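Local coordinates for protein putative glycoside hydrolase (Bacteroides ovatus, PDB 4ONZ) that is of unknown function but is probably a carbohydrate-active enzyme built as a five-bladed beta-propeller, at residues G161-K166 / I218-V223; D129-M134 / V148-D153; N25-P30 / S343-A348; D121-M126 / T321-G326. All coordinates share one frame; numbering follows the deposited sequence.

Contact 1 (G161-K166 / I218-V223)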
# COMPACT_ATOMS: atom_id res chain seq x y z
N GLY A 161 -4.45 14.81 -8.64
CA GLY A 161 -5.03 15.49 -7.49
C GLY A 161 -5.56 14.53 -6.45
O GLY A 161 -5.21 13.36 -6.43
N LEU A 162 -6.42 15.03 -5.57
CA LEU A 162 -6.95 14.20 -4.48
C LEU A 162 -8.03 13.24 -4.94
O LEU A 162 -8.87 13.60 -5.75
CB LEU A 162 -7.50 15.08 -3.36
CG LEU A 162 -6.48 16.07 -2.80
CD1 LEU A 162 -7.12 16.88 -1.69
CD2 LEU A 162 -5.23 15.34 -2.30
N ALA A 163 -8.00 12.03 -4.40
CA ALA A 163 -9.01 11.02 -4.72
C ALA A 163 -10.43 11.50 -4.38
O ALA A 163 -11.38 11.16 -5.09
CB ALA A 163 -8.70 9.75 -3.98
N PHE A 164 -10.59 12.28 -3.32
CA PHE A 164 -11.91 12.74 -2.89
C PHE A 164 -12.14 14.22 -3.12
O PHE A 164 -12.92 14.85 -2.41
CB PHE A 164 -12.14 12.40 -1.40
CG PHE A 164 -11.88 10.95 -1.05
CD1 PHE A 164 -12.23 9.92 -1.92
CD2 PHE A 164 -11.34 10.60 0.19
CE1 PHE A 164 -12.01 8.59 -1.59
CE2 PHE A 164 -11.12 9.27 0.52
CZ PHE A 164 -11.46 8.26 -0.37
N ASP A 165 -11.46 14.80 -4.11
CA ASP A 165 -11.62 16.23 -4.37
C ASP A 165 -13.03 16.60 -4.81
O ASP A 165 -13.60 17.59 -4.34
CB ASP A 165 -10.66 16.73 -5.45
CG ASP A 165 -10.66 18.26 -5.58
OD1 ASP A 165 -10.40 18.94 -4.56
OD2 ASP A 165 -10.91 18.79 -6.68
N LYS A 166 -13.58 15.81 -5.71
CA LYS A 166 -14.86 16.12 -6.37
C LYS A 166 -16.11 15.67 -5.63
O LYS A 166 -17.06 16.43 -5.45
CB LYS A 166 -14.83 15.46 -7.75
CG LYS A 166 -15.95 15.79 -8.73
CD LYS A 166 -15.93 14.78 -9.88
CE LYS A 166 -17.05 14.97 -10.89
NZ LYS A 166 -16.76 16.05 -11.86
N ILE A 218 -9.86 7.98 -10.99
CA ILE A 218 -9.26 9.25 -10.57
C ILE A 218 -10.12 9.94 -9.51
O ILE A 218 -9.62 10.37 -8.47
CB ILE A 218 -9.10 10.19 -11.79
CG1 ILE A 218 -8.34 9.50 -12.93
CG2 ILE A 218 -8.39 11.48 -11.39
CD1 ILE A 218 -6.97 8.98 -12.57
N ASP A 219 -11.41 10.06 -9.80
CA ASP A 219 -12.35 10.69 -8.87
C ASP A 219 -13.08 9.57 -8.11
O ASP A 219 -13.80 8.78 -8.71
CB ASP A 219 -13.35 11.57 -9.63
CG ASP A 219 -12.66 12.69 -10.39
OD1 ASP A 219 -11.97 13.52 -9.75
OD2 ASP A 219 -12.82 12.75 -11.62
N TRP A 220 -12.86 9.50 -6.80
CA TRP A 220 -13.42 8.46 -5.97
C TRP A 220 -14.52 8.98 -5.07
O TRP A 220 -14.44 10.11 -4.54
CB TRP A 220 -12.32 7.78 -5.15
CG TRP A 220 -11.36 6.99 -5.99
CD1 TRP A 220 -10.25 7.46 -6.61
CD2 TRP A 220 -11.46 5.60 -6.33
NE1 TRP A 220 -9.63 6.44 -7.29
CE2 TRP A 220 -10.35 5.29 -7.14
CE3 TRP A 220 -12.37 4.59 -6.01
CZ2 TRP A 220 -10.14 4.01 -7.65
CZ3 TRP A 220 -12.16 3.31 -6.52
CH2 TRP A 220 -11.04 3.03 -7.32
N TYR A 221 -15.53 8.13 -4.85
CA TYR A 221 -16.72 8.46 -4.08
C TYR A 221 -16.82 7.56 -2.85
O TYR A 221 -17.17 6.39 -2.98
CB TYR A 221 -17.96 8.30 -4.97
CG TYR A 221 -18.01 9.38 -6.04
CD1 TYR A 221 -17.17 9.31 -7.14
CD2 TYR A 221 -18.85 10.48 -5.91
CE1 TYR A 221 -17.18 10.31 -8.10
CE2 TYR A 221 -18.87 11.48 -6.87
CZ TYR A 221 -18.04 11.38 -7.97
OH TYR A 221 -18.04 12.37 -8.93
N PRO A 222 -16.50 8.10 -1.65
CA PRO A 222 -16.55 7.29 -0.45
C PRO A 222 -17.95 6.74 -0.22
O PRO A 222 -18.94 7.44 -0.48
CB PRO A 222 -16.14 8.26 0.65
CG PRO A 222 -15.33 9.31 -0.04
CD PRO A 222 -15.93 9.44 -1.40
N VAL A 223 -18.04 5.51 0.26
CA VAL A 223 -19.34 4.89 0.48
C VAL A 223 -19.88 5.38 1.81
O VAL A 223 -19.20 5.29 2.84
CB VAL A 223 -19.28 3.36 0.41
CG1 VAL A 223 -20.67 2.75 0.65
CG2 VAL A 223 -18.75 2.92 -0.94
O HOH W 1 -11.76 13.76 -6.97
O HOH W 2 -14.05 12.62 -5.78
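W220 and A163 are tied together by the one direct hydrogen bond between 161-166 and 218-223: W220 N donates to A163 O over 2.8 Å, fairly straight at 161° and in the carbonyl plane. A163 is the second residue of a type I beta turn running from L162 to D165 and closed by a bond from D165 N to L162 O. Two waters extend this polar seam. One accepts from K166 N and lies 2.8 Å from D219 OD1, with L162 O also nearby; the other lies 2.8 Å from W220 O and takes only a weak bond from K166 N. The apolar part centres on F164, whose flat ring suits a place against a proline. P222 CG sits over the middle of one ring face, 3.7 Å from the F164 centroid, in a CH-pi contact 13° off the normal. At the ring edge F164 CD1 comes within 3.4 Å of W220 O, while F164 CE1 packs on W220 CB. The small methyl of A163 lets the indole approach, its CB lying 3.8 Å from W220 CD1. On the outer side K166 turns its CG anti to the backbone N (chi1 -172°), which carries the aliphatic chain past the hydroxyl tip of Y221, CD 3.3 Å from Y221 OH; the ammonium stops short of D219. The contact thus joins the outermost strands of two neighbouring propeller blades, 158-162 and 221-222. A163 and I218 lean on V148 of strand 144-151, W220 packs on M202 of strand 200-204 and on A212 of strand 210-214, and the F164 ring meets that of W204.

Contact 2 (D129-M134 / V148-D153)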
# COMPACT_ATOMS: atom_id res chain seq x y z
N ASP A 129 -5.81 -2.55 -19.88
CA ASP A 129 -5.26 -1.84 -21.04
C ASP A 129 -3.88 -1.21 -20.76
O ASP A 129 -3.38 -0.44 -21.57
CB ASP A 129 -6.26 -0.80 -21.56
CG ASP A 129 -7.42 -1.43 -22.32
OD1 ASP A 129 -7.24 -2.54 -22.88
OD2 ASP A 129 -8.50 -0.81 -22.40
N GLY A 130 -3.27 -1.53 -19.62
CA GLY A 130 -1.92 -1.04 -19.33
C GLY A 130 -1.72 0.28 -18.61
O GLY A 130 -0.62 0.84 -18.65
N LEU A 131 -2.76 0.79 -17.94
CA LEU A 131 -2.61 2.04 -17.17
C LEU A 131 -2.33 1.68 -15.72
O LEU A 131 -3.08 0.91 -15.13
CB LEU A 131 -3.88 2.89 -17.23
CG LEU A 131 -3.81 4.27 -16.57
CD1 LEU A 131 -2.85 5.17 -17.33
CD2 LEU A 131 -5.18 4.92 -16.47
N TYR A 132 -1.24 2.19 -15.17
CA TYR A 132 -0.90 1.95 -13.78
C TYR A 132 -1.46 3.10 -12.98
O TYR A 132 -1.21 4.26 -13.31
CB TYR A 132 0.61 1.84 -13.58
CG TYR A 132 1.19 0.63 -14.27
CD1 TYR A 132 1.27 -0.60 -13.61
CD2 TYR A 132 1.65 0.71 -15.57
CE1 TYR A 132 1.81 -1.72 -14.24
CE2 TYR A 132 2.19 -0.41 -16.21
CZ TYR A 132 2.26 -1.62 -15.55
OH TYR A 132 2.80 -2.73 -16.17
N VAL A 133 -2.23 2.76 -11.95
CA VAL A 133 -2.86 3.75 -11.09
C VAL A 133 -2.24 3.67 -9.70
O VAL A 133 -2.21 2.59 -9.10
CB VAL A 133 -4.39 3.50 -10.97
CG1 VAL A 133 -5.03 4.59 -10.12
CG2 VAL A 133 -5.03 3.50 -12.35
N MSE A 134 -1.74 4.80 -9.21
CA MSE A 134 -1.14 4.88 -7.90
C MSE A 134 -2.00 5.69 -6.98
O MSE A 134 -2.39 6.82 -7.30
CB MSE A 134 0.24 5.51 -7.94
CG MSE A 134 0.87 5.64 -6.55
SE MSE A 134 2.49 6.72 -6.67
CE MSE A 134 3.66 5.48 -7.62
N VAL A 148 -4.06 10.56 -6.27
CA VAL A 148 -3.95 9.65 -7.39
C VAL A 148 -2.94 10.14 -8.42
O VAL A 148 -2.97 11.32 -8.79
CB VAL A 148 -5.30 9.51 -8.13
CG1 VAL A 148 -5.18 8.54 -9.30
CG2 VAL A 148 -6.41 9.08 -7.19
N ALA A 149 -2.09 9.23 -8.90
CA ALA A 149 -1.17 9.49 -10.01
C ALA A 149 -1.29 8.32 -10.99
O ALA A 149 -1.64 7.21 -10.58
CB ALA A 149 0.28 9.61 -9.53
N THR A 150 -1.05 8.57 -12.27
CA THR A 150 -1.08 7.51 -13.27
C THR A 150 0.21 7.50 -14.08
O THR A 150 0.95 8.49 -14.13
CB THR A 150 -2.29 7.61 -14.24
OG1 THR A 150 -2.25 8.87 -14.93
CG2 THR A 150 -3.62 7.49 -13.48
N SER A 151 0.48 6.35 -14.68
CA SER A 151 1.64 6.17 -15.52
C SER A 151 1.45 4.98 -16.43
O SER A 151 0.69 4.06 -16.12
CB SER A 151 2.88 5.93 -14.65
OG SER A 151 4.04 5.82 -15.46
N ARG A 152 2.14 5.00 -17.56
CA ARG A 152 2.16 3.86 -18.46
C ARG A 152 3.51 3.16 -18.45
O ARG A 152 3.58 1.98 -18.79
CB ARG A 152 1.75 4.27 -19.87
CG ARG A 152 0.25 4.43 -19.96
CD ARG A 152 -0.26 4.58 -21.39
NE ARG A 152 -1.66 4.17 -21.40
CZ ARG A 152 -2.08 2.90 -21.55
NH1 ARG A 152 -1.22 1.90 -21.73
NH2 ARG A 152 -3.38 2.64 -21.51
N ASP A 153 4.57 3.87 -18.07
CA ASP A 153 5.92 3.29 -18.04
C ASP A 153 6.51 3.10 -16.64
O ASP A 153 7.61 2.57 -16.51
CB ASP A 153 6.89 4.11 -18.92
CG ASP A 153 7.14 5.52 -18.39
OD1 ASP A 153 6.64 5.90 -17.31
OD2 ASP A 153 7.87 6.26 -19.09
O HOH W 3 1.66 0.28 -19.71
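D129 O is gripped by two nitrogens of one guanidinium, R152 NH1 at 3.2 Å and R152 NH2 at 3.1 Å, at the open end of a beta hairpin made by strands 132-139 and 144-151 within one propeller blade. D129 O lies in the guanidinium plane, so R152 meets it end-on; seen from the carbonyl, NH1 uses a lone pair whereas NH2 stands 51° above the carbonyl plane. A long, flexible arginine suits this exposed place because its chain, extended from CG to NE, can span the width of the hairpin past L131 to a backbone oxygen. A water closes the same end, donating to G130 O and to R152 O. G130 has a positive phi of 90°, where a CB would press on the preceding carbonyl and also crowd R152 NH1, hence glycine.

Further in, the strands pair antiparallel. Y132 and S151 form a hydrogen-bonded pair, Y132 N donating to S151 O over 2.9 Å; M134 and A149 form another, with M134 N to A149 O at 2.8 Å. Between them V133 and T150 make a non-hydrogen-bonded pair. Beta-branched V133, V148 and T150 suit extended backbone, and V133 CG1 rests 4.0 Å from V148 CG1. Small A149 admits the selenomethionine M134 beside it. The buried hydroxyls find partners beyond the hairpin: Y132 OH on V58 O, T150 OG1 on H160, S151 OG on N156 O. Carrying its CG anti to the carbonyl carbon (chi1 -66°), Y132 turns its ring edge to the facing strand, with CD2 3.5 Å from S151 O.

Contact 3 (N25-P30 / S343-A348)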
# COMPACT_ATOMS: atom_id res chain seq x y z
N ASN A 25 17.07 -10.42 2.60
CA ASN A 25 16.50 -9.19 3.13
C ASN A 25 17.41 -8.38 4.03
O ASN A 25 18.19 -8.95 4.80
CB ASN A 25 15.20 -9.51 3.88
CG ASN A 25 14.06 -9.79 2.95
OD1 ASN A 25 13.79 -9.01 2.03
ND2 ASN A 25 13.34 -10.88 3.20
N PRO A 26 17.28 -7.04 3.99
CA PRO A 26 16.35 -6.24 3.18
C PRO A 26 16.79 -6.11 1.72
O PRO A 26 17.98 -6.16 1.42
CB PRO A 26 16.39 -4.86 3.86
CG PRO A 26 17.73 -4.80 4.49
CD PRO A 26 18.07 -6.20 4.92
N VAL A 27 15.82 -5.95 0.81
CA VAL A 27 16.11 -5.82 -0.62
C VAL A 27 16.35 -4.37 -1.08
O VAL A 27 16.95 -4.16 -2.12
CB VAL A 27 15.05 -6.52 -1.51
CG1 VAL A 27 15.08 -8.03 -1.28
CG2 VAL A 27 13.65 -5.98 -1.27
N ILE A 28 15.86 -3.39 -0.32
CA ILE A 28 16.08 -1.96 -0.62
C ILE A 28 16.40 -1.24 0.69
O ILE A 28 15.62 -1.29 1.63
CB ILE A 28 14.85 -1.27 -1.28
CG1 ILE A 28 14.39 -2.02 -2.53
CG2 ILE A 28 15.18 0.18 -1.63
CD1 ILE A 28 13.14 -1.46 -3.16
N SER A 29 17.55 -0.58 0.72
CA SER A 29 18.02 0.16 1.89
C SER A 29 18.41 1.59 1.49
O SER A 29 18.65 1.85 0.31
CB SER A 29 19.24 -0.55 2.49
OG SER A 29 18.88 -1.84 2.98
N PRO A 30 18.46 2.51 2.46
CA PRO A 30 18.80 3.89 2.15
C PRO A 30 20.22 4.07 1.61
O PRO A 30 21.11 3.26 1.89
CB PRO A 30 18.59 4.64 3.48
CG PRO A 30 18.41 3.60 4.53
CD PRO A 30 17.93 2.36 3.83
N SER A 343 12.03 1.43 7.96
CA SER A 343 13.24 1.95 7.33
C SER A 343 13.73 1.26 6.06
O SER A 343 14.42 1.90 5.28
CB SER A 343 14.38 1.95 8.35
OG SER A 343 14.67 0.63 8.76
N GLN A 344 13.39 -0.00 5.86
CA GLN A 344 13.86 -0.73 4.68
C GLN A 344 12.72 -1.46 3.97
O GLN A 344 11.59 -1.48 4.45
CB GLN A 344 14.96 -1.70 5.12
CG GLN A 344 16.21 -1.00 5.63
CD GLN A 344 17.05 -1.89 6.52
OE1 GLN A 344 16.53 -2.62 7.37
NE2 GLN A 344 18.37 -1.82 6.35
N VAL A 345 13.01 -2.04 2.80
CA VAL A 345 12.02 -2.85 2.09
C VAL A 345 12.47 -4.30 2.12
O VAL A 345 13.64 -4.61 1.89
CB VAL A 345 11.82 -2.42 0.62
CG1 VAL A 345 10.87 -3.38 -0.10
CG2 VAL A 345 11.29 -0.99 0.54
N ALA A 346 11.52 -5.18 2.42
CA ALA A 346 11.77 -6.62 2.45
C ALA A 346 10.73 -7.35 1.62
O ALA A 346 9.68 -6.80 1.26
CB ALA A 346 11.78 -7.14 3.88
N VAL A 347 11.04 -8.61 1.32
CA VAL A 347 10.17 -9.44 0.50
C VAL A 347 9.94 -10.81 1.15
O VAL A 347 10.81 -11.35 1.84
CB VAL A 347 10.78 -9.63 -0.92
CG1 VAL A 347 12.06 -10.45 -0.87
CG2 VAL A 347 9.78 -10.29 -1.86
N ALA A 348 8.73 -11.34 0.93
CA ALA A 348 8.36 -12.70 1.37
C ALA A 348 7.58 -13.29 0.20
O ALA A 348 6.91 -12.57 -0.54
CB ALA A 348 7.55 -12.69 2.65
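A classic beta bulge joins the N-terminal segment 25-30 to strand 344-350, an edge strand of the C-terminal three-stranded sheet, where V27 and I28 together face V345. Adding an N-terminal segment to the edge of the last blade is consistent with the ring closure known from other beta-propellers. V345 O receives both amides of the bulge, V27 N at 2.8 Å and I28 N at 3.4 Å, the latter bond weak. In return V345 N donates to I28 O over 3.0 Å, nearly straight at 169°.

Beyond the bulge P26 follows a cis peptide bond, and the side chain of N25 takes over the pairing. Its amide copies a peptide group: OD1 accepts from V347 N and ND2 donates to V347 O, each over 2.9 Å. The ND2 bond is straight and falls on a lone pair of V347 O, whereas V347 N reaches OD1 tilted 31° from the carboxamide plane. Asparagine, with a donor and an acceptor on a short stem, suits this double clamp. The amide is brought over A346 with CG anti to the carbonyl carbon (chi1 -76°), and there the small CB of A346 allows it to settle.

Apolar groups complete the seam. The branched side chains of I28 and V345 run alongside each other in the same direction, their CB atoms 3.8 Å apart; both also pack on Y67 of strand 62-70. P26, with no N-H to satisfy, touches the Q344 amide with its CG, 3.6 Å from Q344 CD. V27 CG1 meets V347 CG1 at 3.9 Å, the two side chains set roughly perpendicular.

Contact 4 (D121-M126 / T321-G326)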
# COMPACT_ATOMS: atom_id res chain seq x y z
N ASP A 121 3.68 6.45 0.88
CA ASP A 121 2.95 5.19 0.91
C ASP A 121 2.11 4.86 -0.32
O ASP A 121 0.88 4.85 -0.26
CB ASP A 121 2.04 5.20 2.14
CG ASP A 121 2.80 5.37 3.46
OD1 ASP A 121 4.03 5.44 3.47
OD2 ASP A 121 2.13 5.43 4.51
N PRO A 122 2.76 4.56 -1.44
CA PRO A 122 2.03 4.22 -2.64
C PRO A 122 1.47 2.80 -2.66
O PRO A 122 2.01 1.89 -2.04
CB PRO A 122 3.10 4.33 -3.73
CG PRO A 122 4.36 3.96 -3.03
CD PRO A 122 4.22 4.58 -1.67
N ARG A 123 0.37 2.64 -3.37
CA ARG A 123 -0.20 1.34 -3.69
C ARG A 123 -0.50 1.43 -5.16
O ARG A 123 -1.09 2.42 -5.61
CB ARG A 123 -1.44 1.04 -2.86
CG ARG A 123 -1.11 0.79 -1.40
CD ARG A 123 -2.29 1.00 -0.49
NE ARG A 123 -1.94 0.68 0.89
CZ ARG A 123 -1.23 1.47 1.70
NH1 ARG A 123 -0.79 2.66 1.30
NH2 ARG A 123 -0.98 1.08 2.95
N VAL A 124 -0.08 0.43 -5.92
CA VAL A 124 -0.25 0.45 -7.37
C VAL A 124 -0.97 -0.77 -7.94
O VAL A 124 -0.72 -1.90 -7.53
CB VAL A 124 1.13 0.60 -8.06
CG1 VAL A 124 1.01 0.46 -9.58
CG2 VAL A 124 1.75 1.93 -7.68
N ALA A 125 -1.87 -0.51 -8.88
CA ALA A 125 -2.57 -1.54 -9.61
C ALA A 125 -2.62 -1.12 -11.08
O ALA A 125 -2.44 0.07 -11.41
CB ALA A 125 -3.96 -1.75 -9.05
N MSE A 126 -2.85 -2.08 -11.96
CA MSE A 126 -2.84 -1.85 -13.41
C MSE A 126 -4.11 -2.28 -14.10
O MSE A 126 -4.61 -3.38 -13.84
CB MSE A 126 -1.66 -2.68 -13.92
CG MSE A 126 -1.31 -2.38 -15.38
SE MSE A 126 -0.39 -3.91 -16.22
CE MSE A 126 -1.83 -5.24 -16.30
N THR A 321 8.67 -4.39 13.52
CA THR A 321 7.41 -3.95 12.93
C THR A 321 7.47 -4.16 11.41
O THR A 321 8.53 -4.02 10.80
CB THR A 321 7.08 -2.48 13.30
OG1 THR A 321 5.76 -2.15 12.84
CG2 THR A 321 8.10 -1.50 12.70
N VAL A 322 6.34 -4.55 10.82
CA VAL A 322 6.24 -4.82 9.39
C VAL A 322 4.97 -4.19 8.83
O VAL A 322 3.93 -4.18 9.51
CB VAL A 322 6.29 -6.34 9.05
CG1 VAL A 322 7.61 -6.93 9.52
CG2 VAL A 322 5.13 -7.10 9.66
N PHE A 323 5.05 -3.65 7.62
CA PHE A 323 3.92 -2.96 6.99
C PHE A 323 3.82 -3.40 5.54
O PHE A 323 4.66 -3.03 4.71
CB PHE A 323 4.11 -1.45 7.10
CG PHE A 323 2.88 -0.65 6.75
CD1 PHE A 323 1.90 -0.44 7.70
CD2 PHE A 323 2.72 -0.11 5.50
CE1 PHE A 323 0.77 0.31 7.40
CE2 PHE A 323 1.60 0.64 5.19
CZ PHE A 323 0.62 0.85 6.15
N ILE A 324 2.80 -4.20 5.26
CA ILE A 324 2.60 -4.84 3.95
C ILE A 324 1.92 -3.90 2.98
O ILE A 324 0.86 -3.35 3.29
CB ILE A 324 1.72 -6.10 4.06
CG1 ILE A 324 2.17 -7.01 5.21
CG2 ILE A 324 1.71 -6.87 2.75
CD1 ILE A 324 3.62 -7.40 5.21
N GLU A 325 2.51 -3.71 1.81
CA GLU A 325 1.96 -2.71 0.88
C GLU A 325 2.02 -3.06 -0.61
O GLU A 325 1.36 -2.40 -1.42
CB GLU A 325 2.65 -1.38 1.19
CG GLU A 325 2.06 -0.13 0.55
CD GLU A 325 2.63 1.14 1.17
OE1 GLU A 325 3.05 1.10 2.35
OE2 GLU A 325 2.67 2.19 0.47
N GLY A 326 2.79 -4.09 -0.96
CA GLY A 326 2.90 -4.54 -2.34
C GLY A 326 2.64 -6.02 -2.48
O GLY A 326 3.05 -6.80 -1.63
O HOH W 4 1.10 -1.82 -4.25
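R123 and E325 stack where the inner strands of two propeller blades, 118-126 and 322-330, approach near the centre of the molecule. The segments diverge by 38° and come no closer than 6.9 Å between axes, too far for a shared sheet, so side chains bridge them. The tight part is the layer of flat groups. E325 CG lies over one face of the R123 guanidinium, 3.8 Å from R123 CZ. The E325 carboxylate is modelled almost parallel to that group, 11° between planes, but its tilt shares the uncertain placement of OE2. The salt bridge from R123 NH1 to E325 OE2 is one of charge alone, as no N-H points at the oxygen. F323 meets the same guanidinium with its ring nearly perpendicular, CE2 3.4 Å from R123 NH2. Arginine suits this place because its flat face receives the acid while NE and NH2 donate to G249 O and C248 O.

D121 OD1 has its partners elsewhere, R68 and N53, and an unknown ligand, probably from the crystallisation liquor, lies about 3 Å from the D121 side chain. Farther along, the contact is looser and the backbones meet through water, which accepts from V124 N at 3.0 Å and donates to E325 O at 2.9 Å.

Overall arrangement
The four contacts run from the propeller's centre to its rim. Contact 4 lies about 2 Å from the centre of the chain and is the one beside the unknown ligand, in a position that may mark a pocket. Contact 2 belongs to the same blade as segment 121-126: the centres of contacts 2 and 4 are about 15 Å apart, and V133 N probably bonds to A125 O at 2.8 Å. Contact 1 continues outward, about 16 Å from contact 2 between centres, with G161 O 3.0 Å from V148 N, and passes on to the next blade. Contact 3 shares a sheet with one strand of contact 4, and their centres are about 13 Å apart. It lies across the centre from contact 1, about 32 Å away between centres.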